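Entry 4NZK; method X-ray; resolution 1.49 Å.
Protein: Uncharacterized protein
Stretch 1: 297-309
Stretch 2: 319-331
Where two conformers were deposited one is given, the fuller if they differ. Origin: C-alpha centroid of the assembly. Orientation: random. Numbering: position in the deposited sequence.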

ATOM      1  N   PHE A 297      -2.693 -10.629  -0.851  1.00 10.94           N
ATOM      2  CA  PHE A 297      -4.157 -10.809  -0.769  1.00 10.80           C
ATOM      3  C   PHE A 297      -4.842 -10.764  -2.107  1.00 13.36           C
ATOM      4  O   PHE A 297      -6.060 -10.873  -2.154  1.00 13.93           O
ATOM      5  CB  PHE A 297      -4.743  -9.764   0.179  1.00 11.64           C
ATOM      6  CG  PHE A 297      -4.055  -9.741   1.514  1.00 12.07           C
ATOM      7  CD1 PHE A 297      -4.039 -10.884   2.311  1.00 13.76           C
ATOM      8  CD2 PHE A 297      -3.396  -8.612   1.965  1.00 14.24           C
ATOM      9  CE1 PHE A 297      -3.391 -10.903   3.543  1.00 13.64           C
ATOM     10  CE2 PHE A 297      -2.741  -8.628   3.176  1.00 12.82           C
ATOM     11  CZ  PHE A 297      -2.735  -9.763   3.971  1.00 15.50           C
ATOM     12  N   PHE A 298      -4.079 -10.607  -3.192  1.00 12.05           N
ATOM     13  CA  PHE A 298      -4.653 -10.650  -4.538  1.00 11.49           C
ATOM     14  C   PHE A 298      -4.416 -11.963  -5.274  1.00 12.39           C
ATOM     15  O   PHE A 298      -5.078 -12.246  -6.282  1.00 13.40           O
ATOM     16  CB  PHE A 298      -4.107  -9.516  -5.408  1.00 11.87           C
ATOM     17  CG  PHE A 298      -4.393  -8.144  -4.880  1.00 14.18           C
ATOM     18  CD1 PHE A 298      -5.571  -7.854  -4.243  1.00 14.97           C
ATOM     19  CD2 PHE A 298      -3.467  -7.130  -5.050  1.00 15.03           C
ATOM     20  CE1 PHE A 298      -5.839  -6.563  -3.807  1.00 17.72           C
ATOM     21  CE2 PHE A 298      -3.721  -5.853  -4.599  1.00 16.05           C
ATOM     22  CZ  PHE A 298      -4.896  -5.576  -3.982  1.00 16.13           C
ATOM     23  N   ILE A 299      -3.509 -12.773  -4.745  1.00 13.09           N
ATOM     24  CA  ILE A 299      -3.074 -14.006  -5.413  1.00 14.51           C
ATOM     25  C   ILE A 299      -4.222 -14.988  -5.634  1.00 15.02           C
ATOM     26  O   ILE A 299      -4.310 -15.620  -6.682  1.00 15.92           O
ATOM     27  CB  ILE A 299      -1.892 -14.633  -4.645  1.00 15.71           C
ATOM     28  CG1 ILE A 299      -0.631 -13.775  -4.951  1.00 18.60           C
ATOM     29  CG2 ILE A 299      -1.687 -16.086  -5.050  1.00 16.45           C
ATOM     30  CD1 ILE A 299       0.592 -14.077  -4.139  1.00 20.59           C
ATOM     31  N   ASP A 300      -5.125 -15.073  -4.666  1.00 14.09           N
ATOM     32  CA  ASP A 300      -6.238 -15.989  -4.771  1.00 13.76           C
ATOM     33  C   ASP A 300      -7.263 -15.509  -5.824  1.00 13.75           C
ATOM     34  O   ASP A 300      -8.109 -16.290  -6.237  1.00 17.78           O
ATOM     35  CB  ASP A 300      -6.993 -16.150  -3.434  1.00 14.18           C
ATOM     36  CG  ASP A 300      -6.161 -16.811  -2.285  1.00 15.59           C
ATOM     37  OD1 ASP A 300      -5.288 -17.685  -2.527  1.00 18.20           O
ATOM     38  OD2 ASP A 300      -6.424 -16.432  -1.109  1.00 16.75           O
ATOM     39  N   SER A 301      -7.252 -14.219  -6.181  1.00 13.66           N
ATOM     40  CA  SER A 301      -8.354 -13.589  -6.934  1.00 11.82           C
ATOM     41  C   SER A 301      -8.090 -13.258  -8.405  1.00 13.17           C
ATOM     42  O   SER A 301      -9.043 -12.956  -9.125  1.00 15.80           O
ATOM     43  CB  SER A 301      -8.788 -12.306  -6.225  1.00 13.50           C
ATOM     44  OG  SER A 301      -9.434 -12.571  -4.982  1.00 14.92           O
ATOM     45  N   PHE A 302      -6.822 -13.282  -8.819  1.00 13.54           N
ATOM     46  CA  PHE A 302      -6.414 -12.882 -10.154  1.00 12.46           C
ATOM     47  C   PHE A 302      -5.520 -13.927 -10.777  1.00 14.80           C
ATOM     48  O   PHE A 302      -4.729 -14.552 -10.084  1.00 16.73           O
ATOM     49  CB  PHE A 302      -5.680 -11.522 -10.090  1.00 11.90           C
ATOM     50  CG  PHE A 302      -6.583 -10.376  -9.721  1.00 12.09           C
ATOM     51  CD1 PHE A 302      -7.265  -9.700 -10.714  1.00 12.87           C
ATOM     52  CD2 PHE A 302      -6.800 -10.014  -8.408  1.00 13.22           C
ATOM     53  CE1 PHE A 302      -8.159  -8.682 -10.412  1.00 14.97           C
ATOM     54  CE2 PHE A 302      -7.686  -8.994  -8.086  1.00 12.36           C
ATOM     55  CZ  PHE A 302      -8.366  -8.310  -9.097  1.00 13.53           C
ATOM     56  N   GLU A 303      -5.602 -14.052 -12.105  1.00 13.44           N
ATOM     57  CA  GLU A 303      -4.764 -14.954 -12.874  1.00 15.34           C
ATOM     58  C   GLU A 303      -3.331 -14.423 -12.993  1.00 13.71           C
ATOM     59  O   GLU A 303      -2.362 -15.191 -12.915  1.00 15.84           O
ATOM     60  CB  GLU A 303      -5.375 -15.170 -14.272  1.00 17.02           C
ATOM     61  CG  GLU A 303      -4.574 -16.156 -15.112  1.00 17.21           C
ATOM     62  CD  GLU A 303      -5.198 -16.564 -16.447  1.00 20.21           C
ATOM     63  OE1 GLU A 303      -6.451 -16.589 -16.591  1.00 21.74           O
ATOM     64  OE2 GLU A 303      -4.402 -16.913 -17.367  1.00 27.58           O
ATOM     65  N   GLU A 304      -3.208 -13.109 -13.221  1.00 13.36           N
ATOM     66  CA  GLU A 304      -1.892 -12.466 -13.266  1.00 14.43           C
ATOM     67  C   GLU A 304      -1.956 -11.172 -12.506  1.00 13.74           C
ATOM     68  O   GLU A 304      -2.994 -10.497 -12.496  1.00 14.94           O
ATOM     69  CB  GLU A 304      -1.405 -12.160 -14.708  1.00 16.30           C
ATOM     70  CG  GLU A 304      -1.251 -13.372 -15.603  1.00 17.15           C
ATOM     71  CD  GLU A 304      -0.714 -13.072 -16.994  1.00 21.26           C
ATOM     72  OE1 GLU A 304      -0.460 -11.895 -17.389  1.00 24.91           O
ATOM     73  OE2 GLU A 304      -0.553 -14.059 -17.723  1.00 32.30           O
ATOM     74  N   ILE A 305      -0.840 -10.856 -11.854  1.00 13.42           N
ATOM     75  CA  ILE A 305      -0.672  -9.610 -11.144  1.00 12.93           C
ATOM     76  C   ILE A 305       0.659  -9.010 -11.506  1.00 13.54           C
ATOM     77  O   ILE A 305       1.685  -9.662 -11.374  1.00 16.12           O
ATOM     78  CB  ILE A 305      -0.771  -9.781  -9.616  1.00 12.15           C
ATOM     79  CG1 ILE A 305      -2.111 -10.423  -9.213  1.00 15.22           C
ATOM     80  CG2 ILE A 305      -0.656  -8.439  -8.911  1.00 16.48           C
ATOM     81  CD1 ILE A 305      -2.017 -11.245  -7.968  1.00 20.95           C
ATOM     82  N   TYR A 306       0.636  -7.759 -11.929  1.00 12.76           N
ATOM     83  CA  TYR A 306       1.867  -7.001 -12.183  1.00 12.99           C
ATOM     84  C   TYR A 306       1.969  -5.919 -11.120  1.00 13.71           C
ATOM     85  O   TYR A 306       1.054  -5.153 -10.928  1.00 16.36           O
ATOM     86  CB  TYR A 306       1.853  -6.362 -13.577  1.00 13.74           C
ATOM     87  CG  TYR A 306       1.825  -7.376 -14.698  1.00 12.99           C
ATOM     88  CD1 TYR A 306       0.663  -8.064 -14.995  1.00 16.55           C
ATOM     89  CD2 TYR A 306       2.946  -7.613 -15.477  1.00 19.14           C
ATOM     90  CE1 TYR A 306       0.624  -9.001 -16.014  1.00 17.65           C
ATOM     91  CE2 TYR A 306       2.909  -8.542 -16.515  1.00 19.56           C
ATOM     92  CZ  TYR A 306       1.742  -9.215 -16.778  1.00 20.73           C
ATOM     93  OH  TYR A 306       1.710 -10.149 -17.782  1.00 24.37           O
ATOM     94  N   VAL A 307       3.107  -5.874 -10.450  1.00 12.45           N
ATOM     95  CA  VAL A 307       3.311  -4.981  -9.324  1.00 13.26           C
ATOM     96  C   VAL A 307       4.364  -3.954  -9.723  1.00 12.98           C
ATOM     97  O   VAL A 307       5.530  -4.301  -9.968  1.00 14.56           O
ATOM     98  CB  VAL A 307       3.766  -5.697  -8.048  1.00 13.94           C
ATOM     99  CG1 VAL A 307       3.711  -4.728  -6.869  1.00 16.83           C
ATOM    100  CG2 VAL A 307       2.917  -6.914  -7.767  1.00 13.92           C
ATOM    101  N   CYS A 308       3.930  -2.703  -9.784  1.00 13.16           N
ATOM    102  CA  CYS A 308       4.751  -1.588 -10.213  1.00 14.65           C
ATOM    103  C   CYS A 308       4.687  -0.442  -9.222  1.00 15.23           C
ATOM    104  O   CYS A 308       3.648  -0.169  -8.650  1.00 18.03           O
ATOM    105  CB  CYS A 308       4.207  -1.067 -11.531  1.00 18.04           C
ATOM    106  SG  CYS A 308       4.027  -2.304 -12.856  1.00 19.39           S
ATOM    107  N   ASP A 309       5.805   0.242  -9.046  1.00 14.23           N
ATOM    108  CA  ASP A 309       5.894   1.371  -8.144  1.00 14.16           C
ATOM    109  C   ASP A 309       5.914   2.663  -8.962  1.00 15.06           C
ATOM    110  O   ASP A 309       6.713   2.808  -9.882  1.00 17.26           O
ATOM    111  CB  ASP A 309       7.166   1.304  -7.300  1.00 14.54           C
ATOM    112  CG  ASP A 309       7.075   2.202  -6.080  1.00 19.35           C
ATOM    113  OD1 ASP A 309       7.134   3.457  -6.264  1.00 19.65           O
ATOM    114  OD2 ASP A 309       6.954   1.646  -4.949  1.00 20.30           O
ATOM    115  N   ASP A 319       0.917   1.632 -22.708  1.00 16.70           N
ATOM    116  CA  ASP A 319       1.394   0.584 -23.605  1.00 19.93           C
ATOM    117  C   ASP A 319       1.716  -0.703 -22.824  1.00 17.22           C
ATOM    118  O   ASP A 319       1.504  -1.795 -23.322  1.00 18.96           O
ATOM    119  CB  ASP A 319       2.612   1.048 -24.372  1.00 20.34           C
ATOM    120  CG  ASP A 319       2.262   1.955 -25.548  1.00 24.25           C
ATOM    121  OD1 ASP A 319       1.068   2.167 -25.873  1.00 27.73           O
ATOM    122  OD2 ASP A 319       3.246   2.419 -26.175  1.00 27.89           O
ATOM    123  N   PHE A 320       2.251  -0.571 -21.617  1.00 17.26           N
ATOM    124  CA  PHE A 320       2.479  -1.737 -20.755  1.00 17.64           C
ATOM    125  C   PHE A 320       1.158  -2.492 -20.485  1.00 14.16           C
ATOM    126  O   PHE A 320       1.128  -3.726 -20.502  1.00 16.95           O
ATOM    127  CB  PHE A 320       3.154  -1.247 -19.464  1.00 21.26           C
ATOM    128  CG  PHE A 320       3.484  -2.318 -18.498  1.00 18.20           C
ATOM    129  CD1 PHE A 320       4.584  -3.132 -18.716  1.00 20.72           C
ATOM    130  CD2 PHE A 320       2.752  -2.488 -17.362  1.00 19.84           C
ATOM    131  CE1 PHE A 320       4.932  -4.100 -17.808  1.00 20.42           C
ATOM    132  CE2 PHE A 320       3.093  -3.467 -16.451  1.00 22.82           C
ATOM    133  CZ  PHE A 320       4.199  -4.262 -16.670  1.00 19.31           C
ATOM    134  N   ILE A 321       0.081  -1.759 -20.218  1.00 15.26           N
ATOM    135  CA  ILE A 321      -1.247  -2.357 -20.016  1.00 15.65           C
ATOM    136  C   ILE A 321      -1.688  -3.133 -21.262  1.00 15.46           C
ATOM    137  O   ILE A 321      -2.167  -4.278 -21.177  1.00 16.60           O
ATOM    138  CB  ILE A 321      -2.289  -1.261 -19.632  1.00 16.46           C
ATOM    139  CG1 ILE A 321      -2.392  -1.115 -18.118  1.00 20.31           C
ATOM    140  CG2 ILE A 321      -3.719  -1.547 -20.106  1.00 19.28           C
ATOM    141  CD1 ILE A 321      -1.123  -1.031 -17.357  1.00 19.06           C
ATOM    142  N   LYS A 322      -1.552  -2.483 -22.415  1.00 16.07           N
ATOM    143  CA  LYS A 322      -2.011  -3.063 -23.679  1.00 17.54           C
ATOM    144  C   LYS A 322      -1.201  -4.303 -24.031  1.00 16.37           C
ATOM    145  O   LYS A 322      -1.770  -5.373 -24.358  1.00 20.59           O
ATOM    146  CB  LYS A 322      -1.935  -2.024 -24.794  1.00 19.47           C
ATOM    147  CG  LYS A 322      -2.893  -0.879 -24.586  1.00 27.42           C
ATOM    148  CD  LYS A 322      -2.670   0.272 -25.569  1.00 40.72           C
ATOM    149  CE  LYS A 322      -3.653   1.412 -25.292  1.00 43.53           C
ATOM    150  NZ  LYS A 322      -3.634   1.741 -23.861  1.00 41.11           N
ATOM    151  N   ASP A 323       0.114  -4.190 -23.903  1.00 16.58           N
ATOM    152  CA  ASP A 323       1.003  -5.282 -24.281  1.00 18.69           C
ATOM    153  C   ASP A 323       0.809  -6.544 -23.437  1.00 17.69           C
ATOM    154  O   ASP A 323       1.023  -7.653 -23.929  1.00 22.87           O
ATOM    155  CB  ASP A 323       2.459  -4.834 -24.191  1.00 20.16           C
ATOM    156  CG  ASP A 323       2.849  -3.792 -25.276  1.00 27.83           C
ATOM    157  OD1 ASP A 323       2.112  -3.585 -26.277  1.00 35.89           O
ATOM    158  OD2 ASP A 323       3.928  -3.157 -25.114  1.00 40.20           O
ATOM    159  N   ASN A 324       0.465  -6.365 -22.162  1.00 18.27           N
ATOM    160  CA  ASN A 324       0.299  -7.482 -21.248  1.00 17.42           C
ATOM    161  C   ASN A 324      -1.132  -7.958 -21.004  1.00 17.84           C
ATOM    162  O   ASN A 324      -1.380  -8.814 -20.133  1.00 20.58           O
ATOM    163  CB  ASN A 324       1.035  -7.149 -19.971  1.00 18.78           C
ATOM    164  CG  ASN A 324       2.526  -7.042 -20.220  1.00 24.24           C
ATOM    165  OD1 ASN A 324       3.174  -8.046 -20.454  1.00 24.17           O
ATOM    166  ND2 ASN A 324       3.047  -5.828 -20.265  1.00 24.47           N
ATOM    167  N   GLY A 325      -2.077  -7.415 -21.763  1.00 18.59           N
ATOM    168  CA  GLY A 325      -3.467  -7.876 -21.683  1.00 17.64           C
ATOM    169  C   GLY A 325      -4.143  -7.588 -20.352  1.00 16.50           C
ATOM    170  O   GLY A 325      -5.041  -8.306 -19.899  1.00 17.48           O
ATOM    171  N   ILE A 326      -3.699  -6.507 -19.729  1.00 16.36           N
ATOM    172  CA  ILE A 326      -4.240  -6.086 -18.446  0.50 12.00           C
ATOM    173  C   ILE A 326      -5.712  -5.724 -18.551  1.00 14.09           C
ATOM    174  O   ILE A 326      -6.099  -4.985 -19.453  1.00 17.64           O
ATOM    175  CB  ILE A 326      -3.490  -4.859 -17.904  0.50 14.77           C
ATOM    176  CG1 ILE A 326      -2.016  -5.220 -17.615  0.50 13.11           C
ATOM    177  CG2 ILE A 326      -4.210  -4.286 -16.690  0.50 12.02           C
ATOM    178  CD1 ILE A 326      -1.803  -6.391 -16.684  0.50 14.18           C
ATOM    179  N   THR A 327      -6.528  -6.232 -17.613  1.00 13.66           N
ATOM    180  CA  THR A 327      -7.981  -6.011 -17.563  1.00 14.82           C
ATOM    181  C   THR A 327      -8.401  -5.027 -16.458  1.00 12.44           C
ATOM    182  O   THR A 327      -9.478  -4.395 -16.544  1.00 13.87           O
ATOM    183  CB  THR A 327      -8.751  -7.371 -17.333  1.00 16.01           C
ATOM    184  OG1 THR A 327      -8.331  -8.001 -16.111  1.00 15.45           O
ATOM    185  CG2 THR A 327      -8.464  -8.343 -18.457  1.00 20.84           C
ATOM    186  N   ASP A 328      -7.576  -4.944 -15.405  1.00 12.23           N
ATOM    187  CA  ASP A 328      -7.869  -4.167 -14.214  1.00 11.60           C
ATOM    188  C   ASP A 328      -6.578  -3.466 -13.774  1.00 11.00           C
ATOM    189  O   ASP A 328      -5.511  -4.082 -13.743  1.00 13.00           O
ATOM    190  CB  ASP A 328      -8.299  -5.088 -13.055  1.00 13.44           C
ATOM    191  CG  ASP A 328      -9.598  -5.837 -13.334  1.00 16.09           C
ATOM    192  OD1 ASP A 328      -9.566  -6.937 -13.961  1.00 15.65           O
ATOM    193  OD2 ASP A 328     -10.657  -5.297 -12.939  1.00 17.71           O
ATOM    194  N   VAL A 329      -6.705  -2.195 -13.401  1.00 10.22           N
ATOM    195  CA  VAL A 329      -5.564  -1.430 -12.874  1.00  9.83           C
ATOM    196  C   VAL A 329      -5.980  -0.859 -11.531  1.00 11.32           C
ATOM    197  O   VAL A 329      -7.039  -0.238 -11.436  1.00 12.22           O
ATOM    198  CB  VAL A 329      -5.157  -0.278 -13.835  1.00 10.75           C
ATOM    199  CG1 VAL A 329      -4.001   0.515 -13.235  1.00 11.56           C
ATOM    200  CG2 VAL A 329      -4.757  -0.854 -15.185  1.00 11.45           C
ATOM    201  N   LEU A 330      -5.128  -1.028 -10.520  1.00 10.41           N
ATOM    202  CA  LEU A 330      -5.350  -0.442  -9.224  1.00 10.30           C
ATOM    203  C   LEU A 330      -4.225   0.539  -8.906  1.00 11.00           C
ATOM    204  O   LEU A 330      -3.071   0.173  -8.887  1.00 12.15           O
ATOM    205  CB  LEU A 330      -5.389  -1.544  -8.165  1.00 11.33           C
ATOM    206  CG  LEU A 330      -5.466  -1.062  -6.729  1.00 10.65           C
ATOM    207  CD1 LEU A 330      -6.750  -0.295  -6.451  1.00 12.24           C
ATOM    208  CD2 LEU A 330      -5.346  -2.248  -5.788  1.00 11.63           C
ATOM    209  N   PHE A 331      -4.615   1.778  -8.616  1.00  9.84           N
ATOM    210  CA  PHE A 331      -3.731   2.779  -8.044  1.00  9.09           C
ATOM    211  C   PHE A 331      -4.021   2.790  -6.541  1.00 11.09           C
ATOM    212  O   PHE A 331      -5.188   3.004  -6.112  1.00 10.68           O
ATOM    213  CB  PHE A 331      -4.041   4.162  -8.589  1.00 10.34           C
ATOM    214  CG  PHE A 331      -3.557   4.367  -9.985  1.00 10.37           C
ATOM    215  CD1 PHE A 331      -4.336   4.005 -11.059  1.00 11.47           C
ATOM    216  CD2 PHE A 331      -2.295   4.862 -10.219  1.00 12.54           C
ATOM    217  CE1 PHE A 331      -3.890   4.203 -12.362  1.00 13.48           C
ATOM    218  CE2 PHE A 331      -1.826   5.042 -11.515  1.00 13.66           C
ATOM    219  CZ  PHE A 331      -2.630   4.702 -12.579  1.00 15.71           C
TER
HETATM  220  O   HOH W   1      -0.584 -11.424 -19.952  1.00 28.50           O

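No direct hydrogen bond joins the two stretches; their one clear polar link runs through a water. Water 1 donates to both sides. Water 1 lies 2.6 Å from Glu 304 OE1 and 2.7 Å from the backbone oxygen Asn 324 O. Glu 304 OE1 and Asn 324 O are themselves 4.2 Å apart. Both are acceptors, so they have no hydrogen to share, and the water supplies one to each.

The same carboxylate oxygen has a second donor. Tyr 306 OH donates to Glu 304 OE1 at 2.8 Å. The two residues are two apart on one strand, so their side chains leave the same side and can meet. This bond sets Tyr 306 OH close to the water site. Tyr 306 OH also comes within 3.7 Å of Asn 324 OD1.

Tyr 306 is the centre of the contact. It loses 85 Å² to the other stretch, more than any other residue here, out of 345 Å² buried on both sides together. Its ring meets three residues of stretch 2: Phe 320, Asn 324 and Ile 326. The tightest approach is Tyr 306 CD1 to Ile 326 CD1, at 3.4 Å. The CA-to-CB bond of Ile 326 points sideways, but the end of its side chain comes nearer. Ile 326 was deposited in two conformers, and this distance belongs to the one given.

Phe 320 approaches the same tyrosine from the helix. Tyr 306 CD2 and Phe 320 CZ are 3.8 Å apart. The ring planes of Tyr 306 and Phe 320 are almost perpendicular, at 89°, with their centroids 5.7 Å apart. The arrangement is oblique. Phe 320 has chi1 near 180° (t), and its ring end comes nearer to the strand although its CA-to-CB bond points sideways. It also reaches Cys 308, with Cys 308 SG 3.9 Å from Phe 320 CE2. Cys 308 SG lies 4.8 Å from the centroid of the Phe 320 ring and 51° off its normal, so this contact is oblique too.

The strand alternates. Glu 304, Tyr 306 and Cys 308 point toward stretch 2, while Ile 305 and Val 307 point away and bury nothing against it.

Asn 324 is the first residue after the helix to leave helical phi/psi. Its side chain turns back on the last turn, with Asn 324 ND2 donating to Phe 320 O at 2.9 Å. Its backbone Asn 324 N donates to that same Phe 320 O at 3.2 Å. Gly 325 follows with phi of 66°, a positive value that favours glycine.

Two smaller contacts extend the interface. Phe 302 CE1 lies 4.2 Å from Asp 328 OD1, which sits at the edge of the ring, near its plane. Asp 328 OD1 also accepts from Thr 327 OG1 at 2.7 Å. Further along, Phe 298 CZ packs on Leu 330 CD2 at 3.8 Å. This last pair is purely apolar, and both residues are buried.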